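Local coordinates for protein oxidase/hydroxylase (Streptomyces hygroscopicus subsp. hygroscopicus, PDB 4XCB) that probably catalyses a metal- and 2-oxoglutarate-dependent oxidation in the biosynthesis of the aminoglycoside hygromycin B, at residues 34-39 against 195-200; 109-112 against 117-120; 111-116 against 169-174; 125-130 against 134-139. All coordinates share one frame; numbering follows the deposited sequence.

From the N terminus, helix 29-40 supplies the first half of contact 1. Its partner, the turn 195-200, comes so late that the other three contacts all fall in the chain between them. Contacts 2 and 3 start from the same part of the chain, about strand 112-113, and share Leu111 and Leu112. Contact 2 closes a short hairpin with strand 118-119. Contact 3 closes a longer loop at helix 170-175, and contact 4, built round the hairpin of strands 128-130 and 133-135, lies within that loop. Contact 2 ends before contact 4 begins. Contact 1 and the other three contacts lie on opposite sides of the chain centre. Contacts 2 and 4 both meet the second subunit.

Contact 1: 34-39 against 195-200; sequences SFRSEL and VRSGDV
The guanidinium of Arg36 is the flat group that reaches across, and Ser197 OG comes to it obliquely. Arg36 NH2 lies 3.3 Å from Ser197 OG, but the angle is too poor for a hydrogen bond. This is a slight surface touch, with 55 Å² buried, at the rim of the double-stranded beta helix. It sets helix 29-40 beside the turn that leads into strand 200-204.

The Arg36 chain runs out extended from CG to NE, with CG anti to the carbonyl carbon (chi1 -67°). Its NE is hydrogen-bonded to Leu145 O of the neighbouring loop, and this bond helps to hold the group near the turn. Ser197 holds OG anti to its backbone nitrogen (chi1 180°), which directs the hydroxyl at the arginine. The same helix faces inward with Phe35 and Leu39, which pack on helix 63-69.

Residues 196-199 form a type II beta turn. Gly198 takes the third place with a positive phi of 101°. A side chain there would be jammed against the carbonyl oxygen of Ser197. The turn is closed by Asp199 N to Arg196 O at 3.0 Å. The Asp199 carboxylate adds a second tie, and its OD1 also accepts from Gly25 N. Arg196 N donates to Asp199 OD2 at 2.7 Å, and the donor meets that oxygen from above the carboxylate plane.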
loop_
_atom_site.group_PDB
_atom_site.type_symbol
_atom_site.label_atom_id
_atom_site.label_comp_id
_atom_site.label_asym_id
_atom_site.label_seq_id
_atom_site.Cartn_x
_atom_site.Cartn_y
_atom_site.Cartn_z
ATOM N N SER A 34 18.661 -37.088 -15.158
ATOM C CA SER A 34 18.152 -36.827 -16.502
ATOM C C SER A 34 18.441 -35.390 -16.932
ATOM O O SER A 34 18.835 -35.134 -18.066
ATOM C CB SER A 34 16.650 -37.108 -16.558
ATOM O OG SER A 34 16.075 -36.593 -17.742
ATOM N N PHE A 35 18.242 -34.446 -16.015
ATOM C CA PHE A 35 18.477 -33.043 -16.342
ATOM C C PHE A 35 19.978 -32.761 -16.548
ATOM O O PHE A 35 20.365 -32.047 -17.471
ATOM C CB PHE A 35 17.913 -32.140 -15.239
ATOM C CG PHE A 35 16.426 -32.270 -15.030
ATOM C CD1 PHE A 35 15.565 -32.510 -16.084
ATOM C CD2 PHE A 35 15.894 -32.130 -13.764
ATOM C CE1 PHE A 35 14.186 -32.604 -15.877
ATOM C CE2 PHE A 35 14.527 -32.232 -13.550
ATOM C CZ PHE A 35 13.676 -32.477 -14.599
ATOM N N ARG A 36 20.822 -33.313 -15.684
ATOM C CA ARG A 36 22.267 -33.156 -15.832
ATOM C C ARG A 36 22.763 -33.718 -17.157
ATOM O O ARG A 36 23.538 -33.075 -17.859
ATOM C CB ARG A 36 23.004 -33.852 -14.701
ATOM C CG ARG A 36 22.806 -33.251 -13.345
ATOM C CD ARG A 36 23.488 -34.165 -12.345
ATOM N NE ARG A 36 23.615 -33.579 -11.028
ATOM C CZ ARG A 36 23.680 -34.305 -9.918
ATOM N NH1 ARG A 36 23.605 -35.626 -10.002
ATOM N NH2 ARG A 36 23.808 -33.722 -8.729
ATOM N N SER A 37 22.321 -34.930 -17.483
ATOM C CA SER A 37 22.701 -35.566 -18.743
ATOM C C SER A 37 22.350 -34.702 -19.936
ATOM O O SER A 37 23.158 -34.532 -20.848
ATOM C CB SER A 37 22.022 -36.927 -18.897
ATOM O OG SER A 37 22.101 -37.371 -20.251
ATOM N N GLU A 38 21.135 -34.161 -19.930
ATOM C CA GLU A 38 20.675 -33.330 -21.033
ATOM C C GLU A 38 21.535 -32.067 -21.172
ATOM O O GLU A 38 21.964 -31.732 -22.272
ATOM C CB GLU A 38 19.202 -32.966 -20.852
ATOM C CG GLU A 38 18.602 -32.224 -22.046
ATOM C CD GLU A 38 18.178 -33.141 -23.194
ATOM O OE1 GLU A 38 18.661 -34.285 -23.281
ATOM O OE2 GLU A 38 17.347 -32.709 -24.016
ATOM N N LEU A 39 21.824 -31.388 -20.060
ATOM C CA LEU A 39 22.644 -30.180 -20.133
ATOM C C LEU A 39 24.017 -30.467 -20.729
ATOM O O LEU A 39 24.546 -29.672 -21.500
ATOM C CB LEU A 39 22.801 -29.547 -18.757
ATOM C CG LEU A 39 21.564 -28.863 -18.178
ATOM C CD1 LEU A 39 21.840 -28.522 -16.735
ATOM C CD2 LEU A 39 21.197 -27.604 -18.949
ATOM N N VAL A 195 21.118 -25.514 -0.269
ATOM C CA VAL A 195 20.166 -26.362 -0.976
ATOM C C VAL A 195 20.774 -27.699 -1.354
ATOM O O VAL A 195 21.996 -27.844 -1.401
ATOM C CB VAL A 195 19.634 -25.678 -2.276
ATOM C CG1 VAL A 195 18.737 -24.494 -1.938
ATOM C CG2 VAL A 195 20.784 -25.247 -3.167
ATOM N N ARG A 196 19.907 -28.666 -1.641
ATOM C CA ARG A 196 20.325 -29.967 -2.150
ATOM C C ARG A 196 19.872 -30.119 -3.587
ATOM O O ARG A 196 18.927 -29.447 -4.012
ATOM C CB ARG A 196 19.757 -31.097 -1.292
ATOM C CG ARG A 196 20.334 -31.121 0.107
ATOM C CD ARG A 196 21.779 -31.598 0.113
ATOM N NE ARG A 196 22.186 -31.949 1.472
ATOM C CZ ARG A 196 23.340 -32.526 1.799
ATOM N NH1 ARG A 196 24.231 -32.832 0.865
ATOM N NH2 ARG A 196 23.599 -32.798 3.074
ATOM N N SER A 197 20.572 -30.964 -4.335
ATOM C CA SER A 197 20.202 -31.287 -5.703
ATOM C C SER A 197 18.758 -31.790 -5.726
ATOM O O SER A 197 18.399 -32.689 -4.964
ATOM C CB SER A 197 21.182 -32.329 -6.274
ATOM O OG SER A 197 20.846 -32.674 -7.599
ATOM N N GLY A 198 17.921 -31.183 -6.568
ATOM C CA GLY A 198 16.519 -31.562 -6.639
ATOM C C GLY A 198 15.575 -30.631 -5.897
ATOM O O GLY A 198 14.346 -30.728 -6.037
ATOM N N ASP A 199 16.142 -29.734 -5.097
ATOM C CA ASP A 199 15.362 -28.689 -4.442
ATOM C C ASP A 199 14.952 -27.609 -5.434
ATOM O O ASP A 199 15.652 -27.358 -6.416
ATOM C CB ASP A 199 16.155 -28.013 -3.320
ATOM C CG ASP A 199 16.450 -28.925 -2.145
ATOM O OD1 ASP A 199 15.875 -30.034 -2.051
ATOM O OD2 ASP A 199 17.253 -28.492 -1.281
ATOM N N VAL A 200 13.840 -26.946 -5.141
ATOM C CA VAL A 200 13.389 -25.785 -5.907
ATOM C C VAL A 200 13.434 -24.550 -5.000
ATOM O O VAL A 200 12.909 -24.585 -3.894
ATOM C CB VAL A 200 11.967 -25.984 -6.429
ATOM C CG1 VAL A 200 11.443 -24.705 -7.065
ATOM C CG2 VAL A 200 11.928 -27.133 -7.450
#

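Contact 2: 109-112 against 117-120; sequences SELL and RQVG
Leu112 and Val119 form an antiparallel hydrogen-bonded pair with their CA atoms 5.4 Å apart. The two bonds are Leu112 N to Val119 O at 2.9 Å and Val119 N to Leu112 O at 2.8 Å. Both donors lie nearly along the C=O axis. A CA-H...O contact flanks them, with Leu111 CA 3.4 Å from Val119 O. Another joins Ser109 CA to Gly120 O at 3.3 Å.

These two short strands make a beta hairpin, a two-stranded appendage beside the hygromycin pocket and next to the second subunit. Arg117 and Gly120 both bond to that neighbour, Gly120 N to Tyr135 OH of the second subunit.

Leu112 and Val119 lie on the same face, where Leu112 CB meets Val119 CG2 at 4.0 Å. Gln118 occupies the other face. Its chain stays extended, with CG anti to the backbone nitrogen (chi1 180°), and crosses Leu111 so that OE1 lies 3.5 Å from Leu111 CD1. Its NE2 is bonded to Asp113 OD1. With an alanine here, Leu111 is likely to lose the amide that lies across it, and Asp113 OD1 its bond to the side-chain NH2. Past the pair, Leu111 CD2 lies 4.2 Å from Gly120 CA.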
loop_
_atom_site.group_PDB
_atom_site.type_symbol
_atom_site.label_atom_id
_atom_site.label_comp_id
_atom_site.label_asym_id
_atom_site.label_seq_id
_atom_site.Cartn_x
_atom_site.Cartn_y
_atom_site.Cartn_z
ATOM N N SER A 109 13.351 -1.075 -4.036
ATOM C CA SER A 109 13.425 0.378 -4.184
ATOM C C SER A 109 14.728 0.933 -4.774
ATOM O O SER A 109 15.056 2.107 -4.558
ATOM C CB SER A 109 13.176 1.045 -2.828
ATOM O OG SER A 109 11.826 0.881 -2.423
ATOM N N GLU A 110 15.450 0.130 -5.549
ATOM C CA GLU A 110 16.687 0.604 -6.142
ATOM C C GLU A 110 16.384 1.621 -7.225
ATOM O O GLU A 110 15.269 1.639 -7.774
ATOM C CB GLU A 110 17.509 -0.566 -6.676
ATOM C CG GLU A 110 17.874 -1.539 -5.552
ATOM C CD GLU A 110 18.622 -0.856 -4.408
ATOM O OE1 GLU A 110 19.651 -0.220 -4.684
ATOM O OE2 GLU A 110 18.179 -0.951 -3.250
ATOM N N LEU A 111 17.369 2.459 -7.530
ATOM C CA LEU A 111 17.149 3.617 -8.387
ATOM C C LEU A 111 17.491 3.354 -9.840
ATOM O O LEU A 111 18.283 2.471 -10.171
ATOM C CB LEU A 111 17.960 4.816 -7.881
ATOM C CG LEU A 111 17.796 5.130 -6.396
ATOM C CD1 LEU A 111 18.755 6.236 -5.959
ATOM C CD2 LEU A 111 16.353 5.506 -6.084
ATOM N N LEU A 112 16.865 4.137 -10.713
ATOM C CA LEU A 112 17.186 4.147 -12.131
ATOM C C LEU A 112 17.111 5.588 -12.598
ATOM O O LEU A 112 16.131 6.274 -12.319
ATOM C CB LEU A 112 16.224 3.257 -12.923
ATOM C CG LEU A 112 16.301 3.302 -14.450
ATOM C CD1 LEU A 112 17.639 2.801 -14.948
ATOM C CD2 LEU A 112 15.160 2.484 -15.067
ATOM N N ARG A 117 14.894 12.506 -14.899
ATOM C CA ARG A 117 14.334 12.080 -13.627
ATOM C C ARG A 117 14.946 10.777 -13.143
ATOM O O ARG A 117 15.453 9.972 -13.925
ATOM C CB ARG A 117 12.816 11.908 -13.739
ATOM C CG ARG A 117 12.410 10.700 -14.564
ATOM C CD ARG A 117 10.935 10.731 -14.921
ATOM N NE ARG A 117 10.673 11.696 -15.985
ATOM C CZ ARG A 117 9.477 12.217 -16.245
ATOM N NH1 ARG A 117 8.427 11.877 -15.507
ATOM N NH2 ARG A 117 9.339 13.087 -17.240
ATOM N N GLN A 118 14.866 10.576 -11.840
ATOM C CA GLN A 118 15.260 9.321 -11.225
ATOM C C GLN A 118 14.028 8.602 -10.655
ATOM O O GLN A 118 13.214 9.212 -9.964
ATOM C CB GLN A 118 16.284 9.609 -10.135
ATOM C CG GLN A 118 16.788 8.425 -9.402
ATOM C CD GLN A 118 17.819 8.824 -8.373
ATOM O OE1 GLN A 118 17.481 9.230 -7.255
ATOM N NE2 GLN A 118 19.091 8.733 -8.751
ATOM N N VAL A 119 13.875 7.316 -10.945
ATOM C CA VAL A 119 12.729 6.580 -10.419
ATOM C C VAL A 119 13.191 5.488 -9.465
ATOM O O VAL A 119 14.332 5.025 -9.549
ATOM C CB VAL A 119 11.869 5.977 -11.562
ATOM C CG1 VAL A 119 11.313 7.082 -12.433
ATOM C CG2 VAL A 119 12.691 5.004 -12.421
ATOM N N GLY A 120 12.315 5.101 -8.540
ATOM C CA GLY A 120 12.654 4.124 -7.519
ATOM C C GLY A 120 11.722 2.933 -7.413
ATOM O O GLY A 120 11.741 2.207 -6.419
#

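Contact 3: 111-116 against 169-174; sequences LLDLGD and LLRERA
Asp113 OD1, the oxygen that also takes the Gln118 amide, is gripped across the contact by Arg171 NH1. The Arg171 NH1 to Asp113 OD1 bond is 3.2 Å and nearly straight, at 165°. It reaches the oxygen on its syn side, and the oxygen lies in the guanidinium plane. A second bond from Arg171 NH1 to Asp113 OD2, at 3.1 Å, is bent and weak. One nitrogen thus serves both oxygens of a salt bridge. The carboxylate and guanidinium planes stand 88° apart, so this is not the coplanar pairing in which two nitrogens face two oxygens.

The two side chains come from opposite directions, the arginine by a bent path. Its CG is anti to the backbone nitrogen (chi1 -170°), and the chain then bends at both chi2 and chi3. The bends fold it over Leu111. Leu111 CB lies over one guanidinium face, 3.5 Å from Arg171 NH2. Leu111 CD1 also sits over the centre of the group, while reaching Arg171 CB at 3.8 Å. The leucine therefore packs on the aliphatic part of the chain as well as on its flat end.

Arg171 NE has a second acidic mate, Asp254 OD2. Two carboxylates thus probably share the positive charge and hold the group against turning. Glu110, in the loop before strand 112-113, holds the start of the helix: its carboxylate accepts from Leu169 N and Leu170 N. The Asp113-Arg171 pair itself is a surface salt bridge between a helix and a strand, joining helix 170-175 to strand 112-113 of the beta hairpin.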
loop_
_atom_site.group_PDB
_atom_site.type_symbol
_atom_site.label_atom_id
_atom_site.label_comp_id
_atom_site.label_asym_id
_atom_site.label_seq_id
_atom_site.Cartn_x
_atom_site.Cartn_y
_atom_site.Cartn_z
ATOM N N LEU A 111 17.369 2.459 -7.530
ATOM C CA LEU A 111 17.149 3.617 -8.387
ATOM C C LEU A 111 17.491 3.354 -9.840
ATOM O O LEU A 111 18.283 2.471 -10.171
ATOM C CB LEU A 111 17.960 4.816 -7.881
ATOM C CG LEU A 111 17.796 5.130 -6.396
ATOM C CD1 LEU A 111 18.755 6.236 -5.959
ATOM C CD2 LEU A 111 16.353 5.506 -6.084
ATOM N N LEU A 112 16.865 4.137 -10.713
ATOM C CA LEU A 112 17.186 4.147 -12.131
ATOM C C LEU A 112 17.111 5.588 -12.598
ATOM O O LEU A 112 16.131 6.274 -12.319
ATOM C CB LEU A 112 16.224 3.257 -12.923
ATOM C CG LEU A 112 16.301 3.302 -14.450
ATOM C CD1 LEU A 112 17.639 2.801 -14.948
ATOM C CD2 LEU A 112 15.160 2.484 -15.067
ATOM N N ASP A 113 18.167 6.050 -13.263
ATOM C CA ASP A 113 18.197 7.396 -13.810
ATOM C C ASP A 113 17.644 7.329 -15.221
ATOM O O ASP A 113 18.114 6.524 -16.035
ATOM C CB ASP A 113 19.615 7.973 -13.830
ATOM C CG ASP A 113 20.246 8.032 -12.450
ATOM O OD1 ASP A 113 19.513 8.228 -11.458
ATOM O OD2 ASP A 113 21.484 7.880 -12.358
ATOM N N LEU A 114 16.650 8.166 -15.505
ATOM C CA LEU A 114 16.033 8.192 -16.829
ATOM C C LEU A 114 16.265 9.492 -17.588
ATOM O O LEU A 114 15.477 9.851 -18.466
ATOM C CB LEU A 114 14.532 7.950 -16.716
ATOM C CG LEU A 114 14.126 6.579 -16.185
ATOM C CD1 LEU A 114 12.631 6.531 -15.983
ATOM C CD2 LEU A 114 14.572 5.501 -17.154
ATOM N N GLY A 115 17.338 10.199 -17.258
ATOM C CA GLY A 115 17.687 11.395 -18.002
ATOM C C GLY A 115 17.173 12.661 -17.349
ATOM O O GLY A 115 17.950 13.461 -16.825
ATOM N N ASP A 116 15.857 12.846 -17.373
ATOM C CA ASP A 116 15.261 14.028 -16.761
ATOM C C ASP A 116 14.683 13.729 -15.377
ATOM O O ASP A 116 14.067 14.598 -14.755
ATOM C CB ASP A 116 14.177 14.607 -17.672
ATOM C CG ASP A 116 12.952 13.712 -17.778
ATOM O OD1 ASP A 116 13.079 12.474 -17.614
ATOM O OD2 ASP A 116 11.856 14.256 -18.034
ATOM N N LEU A 169 19.490 0.920 -1.603
ATOM C CA LEU A 169 20.674 0.476 -0.873
ATOM C C LEU A 169 21.961 0.700 -1.667
ATOM O O LEU A 169 22.964 1.162 -1.126
ATOM C CB LEU A 169 20.536 -0.999 -0.510
ATOM C CG LEU A 169 21.728 -1.558 0.273
ATOM C CD1 LEU A 169 21.700 -1.068 1.715
ATOM C CD2 LEU A 169 21.752 -3.067 0.213
ATOM N N LEU A 170 21.941 0.396 -2.957
ATOM C CA LEU A 170 23.188 0.325 -3.692
ATOM C C LEU A 170 23.785 1.681 -4.075
ATOM O O LEU A 170 25.008 1.824 -4.129
ATOM C CB LEU A 170 22.998 -0.540 -4.936
ATOM C CG LEU A 170 22.728 -2.010 -4.583
ATOM C CD1 LEU A 170 22.789 -2.894 -5.842
ATOM C CD2 LEU A 170 23.702 -2.516 -3.508
ATOM N N ARG A 171 22.935 2.670 -4.343
ATOM C CA ARG A 171 23.421 3.947 -4.865
ATOM C C ARG A 171 24.294 4.667 -3.829
ATOM O O ARG A 171 25.361 5.173 -4.164
ATOM C CB ARG A 171 22.249 4.839 -5.303
ATOM C CG ARG A 171 22.639 6.100 -6.071
ATOM C CD ARG A 171 23.211 5.784 -7.448
ATOM N NE ARG A 171 22.241 5.158 -8.351
ATOM C CZ ARG A 171 21.508 5.815 -9.244
ATOM N NH1 ARG A 171 21.620 7.131 -9.361
ATOM N NH2 ARG A 171 20.662 5.155 -10.029
ATOM N N GLU A 172 23.845 4.691 -2.575
ATOM C CA GLU A 172 24.583 5.385 -1.520
ATOM C C GLU A 172 25.929 4.718 -1.279
ATOM O O GLU A 172 26.931 5.399 -1.081
ATOM C CB GLU A 172 23.770 5.442 -0.219
ATOM C CG GLU A 172 23.181 4.117 0.246
ATOM C CD GLU A 172 23.993 3.418 1.333
ATOM O OE1 GLU A 172 23.661 2.249 1.640
ATOM O OE2 GLU A 172 24.948 4.023 1.882
ATOM N N ARG A 173 25.948 3.386 -1.316
ATOM C CA ARG A 173 27.193 2.640 -1.148
ATOM C C ARG A 173 28.193 3.028 -2.223
ATOM O O ARG A 173 29.376 3.224 -1.948
ATOM C CB ARG A 173 26.941 1.130 -1.190
ATOM C CG ARG A 173 26.140 0.603 -0.022
ATOM C CD ARG A 173 26.323 -0.905 0.130
ATOM N NE ARG A 173 27.707 -1.266 0.439
ATOM C CZ ARG A 173 28.256 -1.182 1.648
ATOM N NH1 ARG A 173 27.547 -0.737 2.679
ATOM N NH2 ARG A 173 29.522 -1.537 1.826
ATOM N N ALA A 174 27.702 3.147 -3.450
ATOM C CA ALA A 174 28.538 3.552 -4.568
ATOM C C ALA A 174 29.072 4.970 -4.360
ATOM O O ALA A 174 30.255 5.237 -4.574
ATOM C CB ALA A 174 27.764 3.457 -5.861
#

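Contact 4: 125-130 against 134-139; sequences ITHTYH and LYCPYV
Tyr135 and Thr128 cross obliquely on one face of the hairpin, with Thr128 CG2 3.9 Å from Tyr135 CB. The Tyr135 ring then runs alongside the opposite strand and turns its edge to it. Its CE2 lies 3.8 Å from His130 CB. In the plane of that ring, one water links Tyr135 OH to His130 O, donating to the carbonyl at 2.7 Å.

On the other face Tyr129 and Leu134 meet, Tyr129 CD2 to Leu134 CD2 at 4.3 Å. The backbones of Thr128 and Tyr135 form the hydrogen-bonded pair, Thr128 N to Tyr135 O at 3.0 Å and Tyr135 N to Thr128 O at 2.9 Å. In both bonds the donor sits out of the carbonyl plane.

With chi1 at 57°, the His127 ring leads away from 134-139 while CB stays against Cys136. The ring is met obliquely by Cys136 SG, 4.9 Å from the centroid, and its NE2 bonds to His163 O.

Pro137 has no N-H to give, and it packs CD 3.2 Å from Thr126 O. Replacing the ring by an alanine would probably open a gap beside Thr126 O, where CG and CD now lie, and free the main chain to turn about its N-CA bond.

The hairpin carries Tyr135 OH to Gly120 of the second subunit and Tyr129 OH to Asp131 of the fourth, while Tyr138, beyond it, reaches Glu90 of the hygromycin pocket.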
loop_
_atom_site.group_PDB
_atom_site.type_symbol
_atom_site.label_atom_id
_atom_site.label_comp_id
_atom_site.label_asym_id
_atom_site.label_seq_id
_atom_site.Cartn_x
_atom_site.Cartn_y
_atom_site.Cartn_z
ATOM N N ILE A 125 8.667 -5.854 -11.136
ATOM C CA ILE A 125 8.821 -6.623 -9.922
ATOM C C ILE A 125 8.029 -6.056 -8.752
ATOM O O ILE A 125 8.201 -6.494 -7.627
ATOM C CB ILE A 125 10.309 -6.712 -9.472
ATOM C CG1 ILE A 125 10.956 -5.323 -9.506
ATOM C CG2 ILE A 125 11.065 -7.709 -10.345
ATOM C CD1 ILE A 125 12.353 -5.258 -8.881
ATOM N N THR A 126 7.189 -5.068 -9.024
ATOM C CA THR A 126 6.387 -4.440 -7.987
ATOM C C THR A 126 5.191 -5.335 -7.664
ATOM O O THR A 126 4.369 -5.652 -8.526
ATOM C CB THR A 126 5.960 -3.025 -8.426
ATOM O OG1 THR A 126 7.117 -2.174 -8.452
ATOM C CG2 THR A 126 4.964 -2.444 -7.474
ATOM N N HIS A 127 5.114 -5.775 -6.413
ATOM C CA HIS A 127 4.168 -6.805 -6.062
ATOM C C HIS A 127 3.217 -6.346 -4.977
ATOM O O HIS A 127 3.447 -5.337 -4.302
ATOM C CB HIS A 127 4.911 -8.067 -5.628
ATOM C CG HIS A 127 5.851 -7.837 -4.493
ATOM N ND1 HIS A 127 5.513 -8.114 -3.188
ATOM C CD2 HIS A 127 7.110 -7.343 -4.461
ATOM C CE1 HIS A 127 6.528 -7.806 -2.400
ATOM N NE2 HIS A 127 7.509 -7.334 -3.147
ATOM N N THR A 128 2.125 -7.073 -4.832
ATOM C CA THR A 128 1.132 -6.670 -3.861
ATOM C C THR A 128 0.406 -7.876 -3.277
ATOM O O THR A 128 0.770 -9.032 -3.523
ATOM C CB THR A 128 0.147 -5.661 -4.512
ATOM O OG1 THR A 128 -0.699 -5.061 -3.527
ATOM C CG2 THR A 128 -0.701 -6.330 -5.544
ATOM N N TYR A 129 -0.588 -7.577 -2.457
ATOM C CA TYR A 129 -1.383 -8.568 -1.751
ATOM C C TYR A 129 -2.819 -8.071 -1.679
ATOM O O TYR A 129 -3.064 -6.886 -1.446
ATOM C CB TYR A 129 -0.820 -8.818 -0.330
ATOM C CG TYR A 129 -1.750 -9.627 0.534
ATOM C CD1 TYR A 129 -2.723 -9.014 1.311
ATOM C CD2 TYR A 129 -1.665 -11.009 0.564
ATOM C CE1 TYR A 129 -3.590 -9.754 2.083
ATOM C CE2 TYR A 129 -2.518 -11.755 1.336
ATOM C CZ TYR A 129 -3.474 -11.122 2.107
ATOM O OH TYR A 129 -4.321 -11.888 2.876
ATOM N N HIS A 130 -3.772 -8.973 -1.864
ATOM C CA HIS A 130 -5.167 -8.593 -1.848
ATOM C C HIS A 130 -6.045 -9.808 -1.574
ATOM O O HIS A 130 -5.942 -10.830 -2.265
ATOM C CB HIS A 130 -5.531 -7.933 -3.190
ATOM C CG HIS A 130 -6.952 -7.481 -3.292
ATOM N ND1 HIS A 130 -7.472 -6.458 -2.525
ATOM C CD2 HIS A 130 -7.963 -7.914 -4.081
ATOM C CE1 HIS A 130 -8.737 -6.264 -2.860
ATOM N NE2 HIS A 130 -9.057 -7.132 -3.806
ATOM N N LEU A 134 -1.316 -13.471 -2.794
ATOM C CA LEU A 134 -0.148 -12.742 -3.285
ATOM C C LEU A 134 -0.232 -12.510 -4.780
ATOM O O LEU A 134 -0.677 -13.377 -5.532
ATOM C CB LEU A 134 1.135 -13.492 -2.987
ATOM C CG LEU A 134 1.503 -13.516 -1.506
ATOM C CD1 LEU A 134 2.431 -14.685 -1.285
ATOM C CD2 LEU A 134 2.168 -12.218 -1.098
ATOM N N TYR A 135 0.206 -11.328 -5.197
ATOM C CA TYR A 135 0.295 -10.982 -6.603
ATOM C C TYR A 135 1.712 -10.486 -6.911
ATOM O O TYR A 135 1.999 -9.305 -6.779
ATOM C CB TYR A 135 -0.754 -9.922 -6.962
ATOM C CG TYR A 135 -2.173 -10.409 -6.817
ATOM C CD1 TYR A 135 -2.788 -11.121 -7.844
ATOM C CD2 TYR A 135 -2.898 -10.165 -5.664
ATOM C CE1 TYR A 135 -4.102 -11.564 -7.735
ATOM C CE2 TYR A 135 -4.219 -10.605 -5.539
ATOM C CZ TYR A 135 -4.809 -11.311 -6.577
ATOM O OH TYR A 135 -6.104 -11.777 -6.474
ATOM N N CYS A 136 2.605 -11.402 -7.284
ATOM C CA CYS A 136 3.970 -11.032 -7.659
ATOM C C CYS A 136 4.137 -11.204 -9.150
ATOM O O CYS A 136 3.952 -12.299 -9.665
ATOM C CB CYS A 136 5.007 -11.887 -6.930
ATOM S SG CYS A 136 4.772 -11.934 -5.145
ATOM N N PRO A 137 4.493 -10.126 -9.851
ATOM C CA PRO A 137 4.455 -10.245 -11.313
ATOM C C PRO A 137 5.660 -10.964 -11.935
ATOM O O PRO A 137 5.552 -11.361 -13.096
ATOM C CB PRO A 137 4.391 -8.789 -11.771
ATOM C CG PRO A 137 5.087 -8.040 -10.705
ATOM C CD PRO A 137 4.774 -8.749 -9.412
ATOM N N TYR A 138 6.775 -11.122 -11.231
ATOM C CA TYR A 138 7.917 -11.779 -11.843
ATOM C C TYR A 138 8.520 -12.701 -10.816
ATOM O O TYR A 138 9.100 -12.230 -9.840
ATOM C CB TYR A 138 8.956 -10.759 -12.331
ATOM C CG TYR A 138 9.853 -11.254 -13.444
ATOM C CD1 TYR A 138 9.938 -10.562 -14.641
ATOM C CD2 TYR A 138 10.591 -12.415 -13.309
ATOM C CE1 TYR A 138 10.745 -11.006 -15.669
ATOM C CE2 TYR A 138 11.409 -12.867 -14.326
ATOM C CZ TYR A 138 11.483 -12.161 -15.504
ATOM O OH TYR A 138 12.288 -12.597 -16.543
ATOM N N VAL A 139 8.344 -14.004 -11.010
ATOM C CA VAL A 139 8.926 -14.986 -10.107
ATOM C C VAL A 139 9.732 -16.020 -10.890
ATOM O O VAL A 139 9.498 -16.267 -12.097
ATOM C CB VAL A 139 7.850 -15.685 -9.253
ATOM C CG1 VAL A 139 7.045 -14.641 -8.445
ATOM C CG2 VAL A 139 6.934 -16.487 -10.126
HETATM O O HOH W 1 -7.452 -11.602 -4.330
#